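Signal recognition particle 54 kDa protein (Aeropyrum pernix, PDB 7EPK) is the SRP54 subunit of the signal recognition particle, joining a helical bundle, a nucleotide-binding domain of the P-loop NTPase fold and a signal-peptide-binding domain. Local coordinates at residues D133-G138 with D184-H189; A139-K144 with G156-D161. One frame throughout, in Å; residues are numbered along the deposited sequence.

Contact 1 of 2, residues D133-G138 with D184-H189; sequences DTHRPG and DTAGRH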
loop_
_atom_site.group_PDB
_atom_site.type_symbol
_atom_site.label_atom_id
_atom_site.label_comp_id
_atom_site.label_asym_id
_atom_site.label_seq_id
_atom_site.Cartn_x
_atom_site.Cartn_y
_atom_site.Cartn_z
ATOM N N ASP A 133 -30.833 15.224 -3.877
ATOM C CA ASP A 133 -31.238 15.091 -5.301
ATOM C C ASP A 133 -32.727 15.422 -5.395
ATOM O O ASP A 133 -33.512 14.821 -4.650
ATOM C CB ASP A 133 -30.956 13.699 -5.861
ATOM C CG ASP A 133 -31.210 13.542 -7.355
ATOM O OD1 ASP A 133 -31.608 14.554 -8.004
ATOM O OD2 ASP A 133 -30.987 12.391 -7.869
ATOM N N THR A 134 -33.063 16.363 -6.277
ATOM C CA THR A 134 -34.381 17.038 -6.394
ATOM C C THR A 134 -35.001 16.727 -7.766
ATOM O O THR A 134 -36.238 16.755 -7.844
ATOM C CB THR A 134 -34.157 18.526 -6.077
ATOM O OG1 THR A 134 -34.667 18.731 -4.758
ATOM C CG2 THR A 134 -34.769 19.501 -7.063
ATOM N N HIS A 135 -34.167 16.387 -8.763
ATOM C CA HIS A 135 -34.454 16.404 -10.221
ATOM C C HIS A 135 -34.764 14.999 -10.733
ATOM O O HIS A 135 -35.639 14.865 -11.599
ATOM C CB HIS A 135 -33.263 16.972 -11.004
ATOM C CG HIS A 135 -32.780 18.289 -10.515
ATOM N ND1 HIS A 135 -33.614 19.380 -10.389
ATOM C CD2 HIS A 135 -31.551 18.698 -10.128
ATOM C CE1 HIS A 135 -32.920 20.410 -9.937
ATOM N NE2 HIS A 135 -31.647 20.015 -9.766
ATOM N N ARG A 136 -33.999 14.008 -10.290
ATOM C CA ARG A 136 -34.255 12.579 -10.601
ATOM C C ARG A 136 -35.443 12.153 -9.753
ATOM O O ARG A 136 -35.458 12.390 -8.551
ATOM C CB ARG A 136 -33.022 11.719 -10.299
ATOM C CG ARG A 136 -33.121 10.286 -10.790
ATOM C CD ARG A 136 -31.965 9.474 -10.275
ATOM N NE ARG A 136 -32.075 8.042 -10.532
ATOM C CZ ARG A 136 -32.894 7.195 -9.899
ATOM N NH1 ARG A 136 -33.747 7.626 -8.981
ATOM N NH2 ARG A 136 -32.858 5.907 -10.191
ATOM N N PRO A 137 -36.483 11.532 -10.337
ATOM C CA PRO A 137 -37.594 11.028 -9.536
ATOM C C PRO A 137 -37.144 9.772 -8.784
ATOM O O PRO A 137 -36.319 9.050 -9.288
ATOM C CB PRO A 137 -38.669 10.751 -10.592
ATOM C CG PRO A 137 -37.873 10.387 -11.840
ATOM C CD PRO A 137 -36.618 11.235 -11.772
ATOM N N GLY A 138 -37.651 9.572 -7.574
ATOM C CA GLY A 138 -37.427 8.342 -6.786
ATOM C C GLY A 138 -36.050 8.310 -6.157
ATOM O O GLY A 138 -35.663 7.242 -5.633
ATOM N N ASP A 184 -25.738 12.787 -0.666
ATOM C CA ASP A 184 -26.017 12.390 -2.076
ATOM C C ASP A 184 -26.544 13.618 -2.837
ATOM O O ASP A 184 -27.212 14.462 -2.224
ATOM C CB ASP A 184 -26.985 11.199 -2.165
ATOM C CG ASP A 184 -27.205 10.653 -3.578
ATOM O OD1 ASP A 184 -26.468 11.054 -4.476
ATOM O OD2 ASP A 184 -28.122 9.838 -3.780
ATOM N N THR A 185 -26.239 13.714 -4.129
ATOM C CA THR A 185 -26.540 14.888 -4.992
ATOM C C THR A 185 -27.150 14.416 -6.316
ATOM O O THR A 185 -26.960 13.222 -6.703
ATOM C CB THR A 185 -25.295 15.758 -5.284
ATOM O OG1 THR A 185 -24.242 14.992 -5.888
ATOM C CG2 THR A 185 -24.735 16.422 -4.044
ATOM N N ALA A 186 -27.799 15.344 -7.026
ATOM C CA ALA A 186 -28.204 15.168 -8.438
ATOM C C ALA A 186 -26.958 15.007 -9.336
ATOM O O ALA A 186 -25.875 15.553 -9.000
ATOM C CB ALA A 186 -29.064 16.340 -8.854
ATOM N N GLY A 187 -27.115 14.303 -10.462
ATOM C CA GLY A 187 -26.119 14.225 -11.551
ATOM C C GLY A 187 -26.617 14.815 -12.866
ATOM O O GLY A 187 -25.966 14.553 -13.913
ATOM N N ARG A 188 -27.730 15.559 -12.825
ATOM C CA ARG A 188 -28.365 16.235 -13.989
ATOM C C ARG A 188 -29.324 17.293 -13.443
ATOM O O ARG A 188 -30.029 16.972 -12.477
ATOM C CB ARG A 188 -29.110 15.241 -14.891
ATOM C CG ARG A 188 -29.221 15.685 -16.343
ATOM C CD ARG A 188 -30.050 14.750 -17.204
ATOM N NE ARG A 188 -29.602 13.357 -17.174
ATOM C CZ ARG A 188 -30.230 12.334 -17.765
ATOM N NH1 ARG A 188 -29.745 11.105 -17.667
ATOM N NH2 ARG A 188 -31.345 12.534 -18.449
ATOM N N HIS A 189 -29.317 18.500 -14.020
ATOM C CA HIS A 189 -30.202 19.634 -13.648
ATOM C C HIS A 189 -31.317 19.788 -14.694
ATOM O O HIS A 189 -31.214 20.710 -15.540
ATOM C CB HIS A 189 -29.378 20.913 -13.473
ATOM C CG HIS A 189 -30.127 21.967 -12.733
ATOM N ND1 HIS A 189 -30.015 22.123 -11.368
ATOM C CD2 HIS A 189 -31.021 22.891 -13.144
ATOM C CE1 HIS A 189 -30.789 23.113 -10.977
ATOM N NE2 HIS A 189 -31.414 23.603 -12.040
#

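Contact 2 of 2, residues A139-K144 with G156-D161; sequences AYEQLK and GEREGD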
loop_
_atom_site.group_PDB
_atom_site.type_symbol
_atom_site.label_atom_id
_atom_site.label_comp_id
_atom_site.label_asym_id
_atom_site.label_seq_id
_atom_site.Cartn_x
_atom_site.Cartn_y
_atom_site.Cartn_z
ATOM N N ALA A 139 -35.355 9.450 -6.179
ATOM C CA ALA A 139 -34.056 9.679 -5.503
ATOM C C ALA A 139 -34.215 9.470 -3.993
ATOM O O ALA A 139 -33.465 8.660 -3.425
ATOM C CB ALA A 139 -33.571 11.071 -5.818
ATOM N N TYR A 140 -35.154 10.197 -3.386
ATOM C CA TYR A 140 -35.515 10.109 -1.945
ATOM C C TYR A 140 -35.658 8.620 -1.593
ATOM O O TYR A 140 -35.036 8.154 -0.630
ATOM C CB TYR A 140 -36.767 10.963 -1.645
ATOM C CG TYR A 140 -37.260 10.945 -0.214
ATOM C CD1 TYR A 140 -38.055 9.908 0.267
ATOM C CD2 TYR A 140 -36.930 11.961 0.674
ATOM C CE1 TYR A 140 -38.476 9.859 1.589
ATOM C CE2 TYR A 140 -37.358 11.930 1.992
ATOM C CZ TYR A 140 -38.124 10.875 2.453
ATOM O OH TYR A 140 -38.546 10.868 3.750
ATOM N N GLU A 141 -36.437 7.881 -2.380
ATOM C CA GLU A 141 -36.880 6.507 -2.026
ATOM C C GLU A 141 -35.681 5.566 -2.182
ATOM O O GLU A 141 -35.467 4.745 -1.258
ATOM C CB GLU A 141 -38.086 6.079 -2.871
ATOM C CG GLU A 141 -39.328 6.932 -2.653
ATOM C CD GLU A 141 -39.387 8.189 -3.510
ATOM O OE1 GLU A 141 -38.783 9.205 -3.129
ATOM O OE2 GLU A 141 -40.036 8.146 -4.565
ATOM N N GLN A 142 -34.940 5.718 -3.291
ATOM C CA GLN A 142 -33.682 4.989 -3.603
ATOM C C GLN A 142 -32.738 5.064 -2.395
ATOM O O GLN A 142 -32.384 3.990 -1.820
ATOM C CB GLN A 142 -33.036 5.587 -4.859
ATOM C CG GLN A 142 -32.032 4.667 -5.546
ATOM C CD GLN A 142 -31.435 5.290 -6.786
ATOM O OE1 GLN A 142 -31.862 6.348 -7.250
ATOM N NE2 GLN A 142 -30.440 4.623 -7.346
ATOM N N LEU A 143 -32.347 6.280 -2.012
ATOM C CA LEU A 143 -31.415 6.509 -0.878
ATOM C C LEU A 143 -32.027 5.922 0.409
ATOM O O LEU A 143 -31.298 5.201 1.141
ATOM C CB LEU A 143 -31.114 8.012 -0.780
ATOM C CG LEU A 143 -29.880 8.384 0.035
ATOM C CD1 LEU A 143 -28.636 7.655 -0.474
ATOM C CD2 LEU A 143 -29.654 9.891 0.038
ATOM N N LYS A 144 -33.327 6.164 0.636
ATOM C CA LYS A 144 -34.120 5.611 1.771
ATOM C C LYS A 144 -33.831 4.108 1.931
ATOM O O LYS A 144 -33.406 3.706 3.033
ATOM C CB LYS A 144 -35.619 5.856 1.561
ATOM C CG LYS A 144 -36.314 6.585 2.706
ATOM C CD LYS A 144 -36.411 5.797 3.992
ATOM C CE LYS A 144 -36.978 6.610 5.139
ATOM N NZ LYS A 144 -36.902 5.862 6.419
ATOM N N GLY A 156 -34.035 13.304 3.960
ATOM C CA GLY A 156 -34.212 13.837 2.603
ATOM C C GLY A 156 -35.486 14.648 2.464
ATOM O O GLY A 156 -36.339 14.586 3.334
ATOM N N GLU A 157 -35.577 15.395 1.373
ATOM C CA GLU A 157 -36.767 16.125 0.893
ATOM C C GLU A 157 -36.756 16.022 -0.634
ATOM O O GLU A 157 -35.691 16.275 -1.231
ATOM C CB GLU A 157 -36.693 17.583 1.323
ATOM C CG GLU A 157 -36.573 17.781 2.821
ATOM C CD GLU A 157 -36.203 19.209 3.198
ATOM O OE1 GLU A 157 -36.476 20.162 2.377
ATOM O OE2 GLU A 157 -35.637 19.388 4.310
ATOM N N ARG A 158 -37.894 15.674 -1.232
ATOM C CA ARG A 158 -38.051 15.452 -2.692
ATOM C C ARG A 158 -38.160 16.794 -3.443
ATOM O O ARG A 158 -38.055 16.772 -4.689
ATOM C CB ARG A 158 -39.311 14.622 -2.945
ATOM C CG ARG A 158 -39.432 13.341 -2.135
ATOM C CD ARG A 158 -40.810 12.746 -2.358
ATOM N NE ARG A 158 -40.933 11.448 -1.724
ATOM C CZ ARG A 158 -41.153 11.253 -0.422
ATOM N NH1 ARG A 158 -41.281 12.285 0.398
ATOM N NH2 ARG A 158 -41.245 10.021 0.058
ATOM N N GLU A 159 -38.371 17.907 -2.725
ATOM C CA GLU A 159 -38.727 19.250 -3.273
ATOM C C GLU A 159 -38.066 20.307 -2.396
ATOM O O GLU A 159 -38.038 20.076 -1.185
ATOM C CB GLU A 159 -40.246 19.479 -3.254
ATOM C CG GLU A 159 -40.900 19.376 -1.863
ATOM C CD GLU A 159 -41.007 20.658 -1.036
ATOM O OE1 GLU A 159 -41.277 21.725 -1.624
ATOM O OE2 GLU A 159 -40.833 20.599 0.206
ATOM N N GLY A 160 -37.568 21.399 -2.981
ATOM C CA GLY A 160 -37.044 22.577 -2.254
ATOM C C GLY A 160 -35.729 23.070 -2.817
ATOM O O GLY A 160 -35.256 22.478 -3.820
ATOM N N ASP A 161 -35.179 24.133 -2.216
ATOM C CA ASP A 161 -33.773 24.589 -2.427
ATOM C C ASP A 161 -32.836 23.448 -2.006
ATOM O O ASP A 161 -32.743 23.102 -0.826
ATOM C CB ASP A 161 -33.470 25.895 -1.675
ATOM C CG ASP A 161 -32.036 26.398 -1.777
ATOM O OD1 ASP A 161 -31.330 26.031 -2.759
ATOM O OD2 ASP A 161 -31.631 27.153 -0.865
#

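Contact 1 of 2, residues D133-G138 with D184-H189
The rings of H135 and H189 meet edge to face, the edge of H135 turned toward the face of H189, with centroids 4.3 Å apart and planes inclined at 62°. H135 CE1 lies over one face of the H189 ring, 3.5 Å above its plane and shifted toward the rim. In return H189 CA lies over one face of the H135 ring, 4.2 Å from its centroid, a CH-pi contact. At the edge of the H135 ring, near its plane, A186 CB approaches CD2 at 3.7 Å. A flat, polarisable ring suits this place because it can pack on carbon and still bind a polar group: H135 NE2 is hydrogen-bonded to E200 of helix 194-208.

The methyl of A186 also meets D133, whose OD1 lies 3.2 Å from A186 CB; a small residue suits a place where the two loops run side by side. D133 CG is anti to its own backbone N (chi1 -174°), and OD1 accepts the backbone N of H135 at 3.2 Å, from the anti side and 34° out of the carboxylate plane. This is an Asx turn, for which a short carboxylate is well suited; a weak bond from R136 N to the same D133 OD1 adds to it. The D133 side chain is also about 4 Å from the bound magnesium ion.

Across from it, D184 OD2 bonds T110 and T185 OG1 bonds K109, tying the loop to the P-loop. Two loops following neighbouring parallel strands, with the sequences DTHRPG and DTAGR, match the G2 and G3 motifs of SRP-type P-loop domains.

Contact 2 of 2, residues A139-K144 with G156-D161
G156 sets its backbone against the rim of Y140: its O is 3.1 Å from CE2, and its C lies in the ring plane. Glycine suits the spot, since no side chain stands between main chain and ring. E157 adds its backbone N at the same edge; its CB is directed away from the helix, and its carboxylate is hydrogen-bonded to Y155 and salt-bridged to R168. The chain here has just completed a beta-alpha-beta crossover of the P-loop NTPase fold, from strand 127-131 through helix 139-150 to the parallel strand 153-156, where F154 also meets Y140 edge-to-face.

R158 then reaches back over one face of the ring, a broad flat surface suited to a cation. The chain runs extended from CG to NE, and the turn at chi4 (79°) sets CZ over the face, 3.8 Å from the ring centroid and offset toward the rim: a cation-pi contact, the planes 30° apart. Its long chain and planar charge also serve E141, bent at chi2, whose OE1 meets R158 NE at 3.4 Å, a salt bridge whose hydrogen bond is weak (133°). Farther on, D161, its short carboxylate suited to an N-cap, caps helix 162-175, OD1 weakly bonded to A163 N.

In the fold
Contact 2 is nested in the chain loop that contact 1 closes, and their centres are about 8 Å apart. Residues 133-138 run directly into helix 139-150, with G138 at its N-cap position, so the two contacts use the loop and first turns of one continuous segment. D133 OD2 packs 3.6 Å from A139 CB, and D184 CB lies 3.7 Å from L143 CD2, on a buried residue of the helix. Contact 1 borders the nucleotide site: the side chain of D184 is about 5 Å from the bound GDP, whereas the Y140 side chain of contact 2 is about 11 Å from the magnesium ion. Within contact 2's own helical segment, Q142 NE2 hydrogen-bonds O1A of GDP.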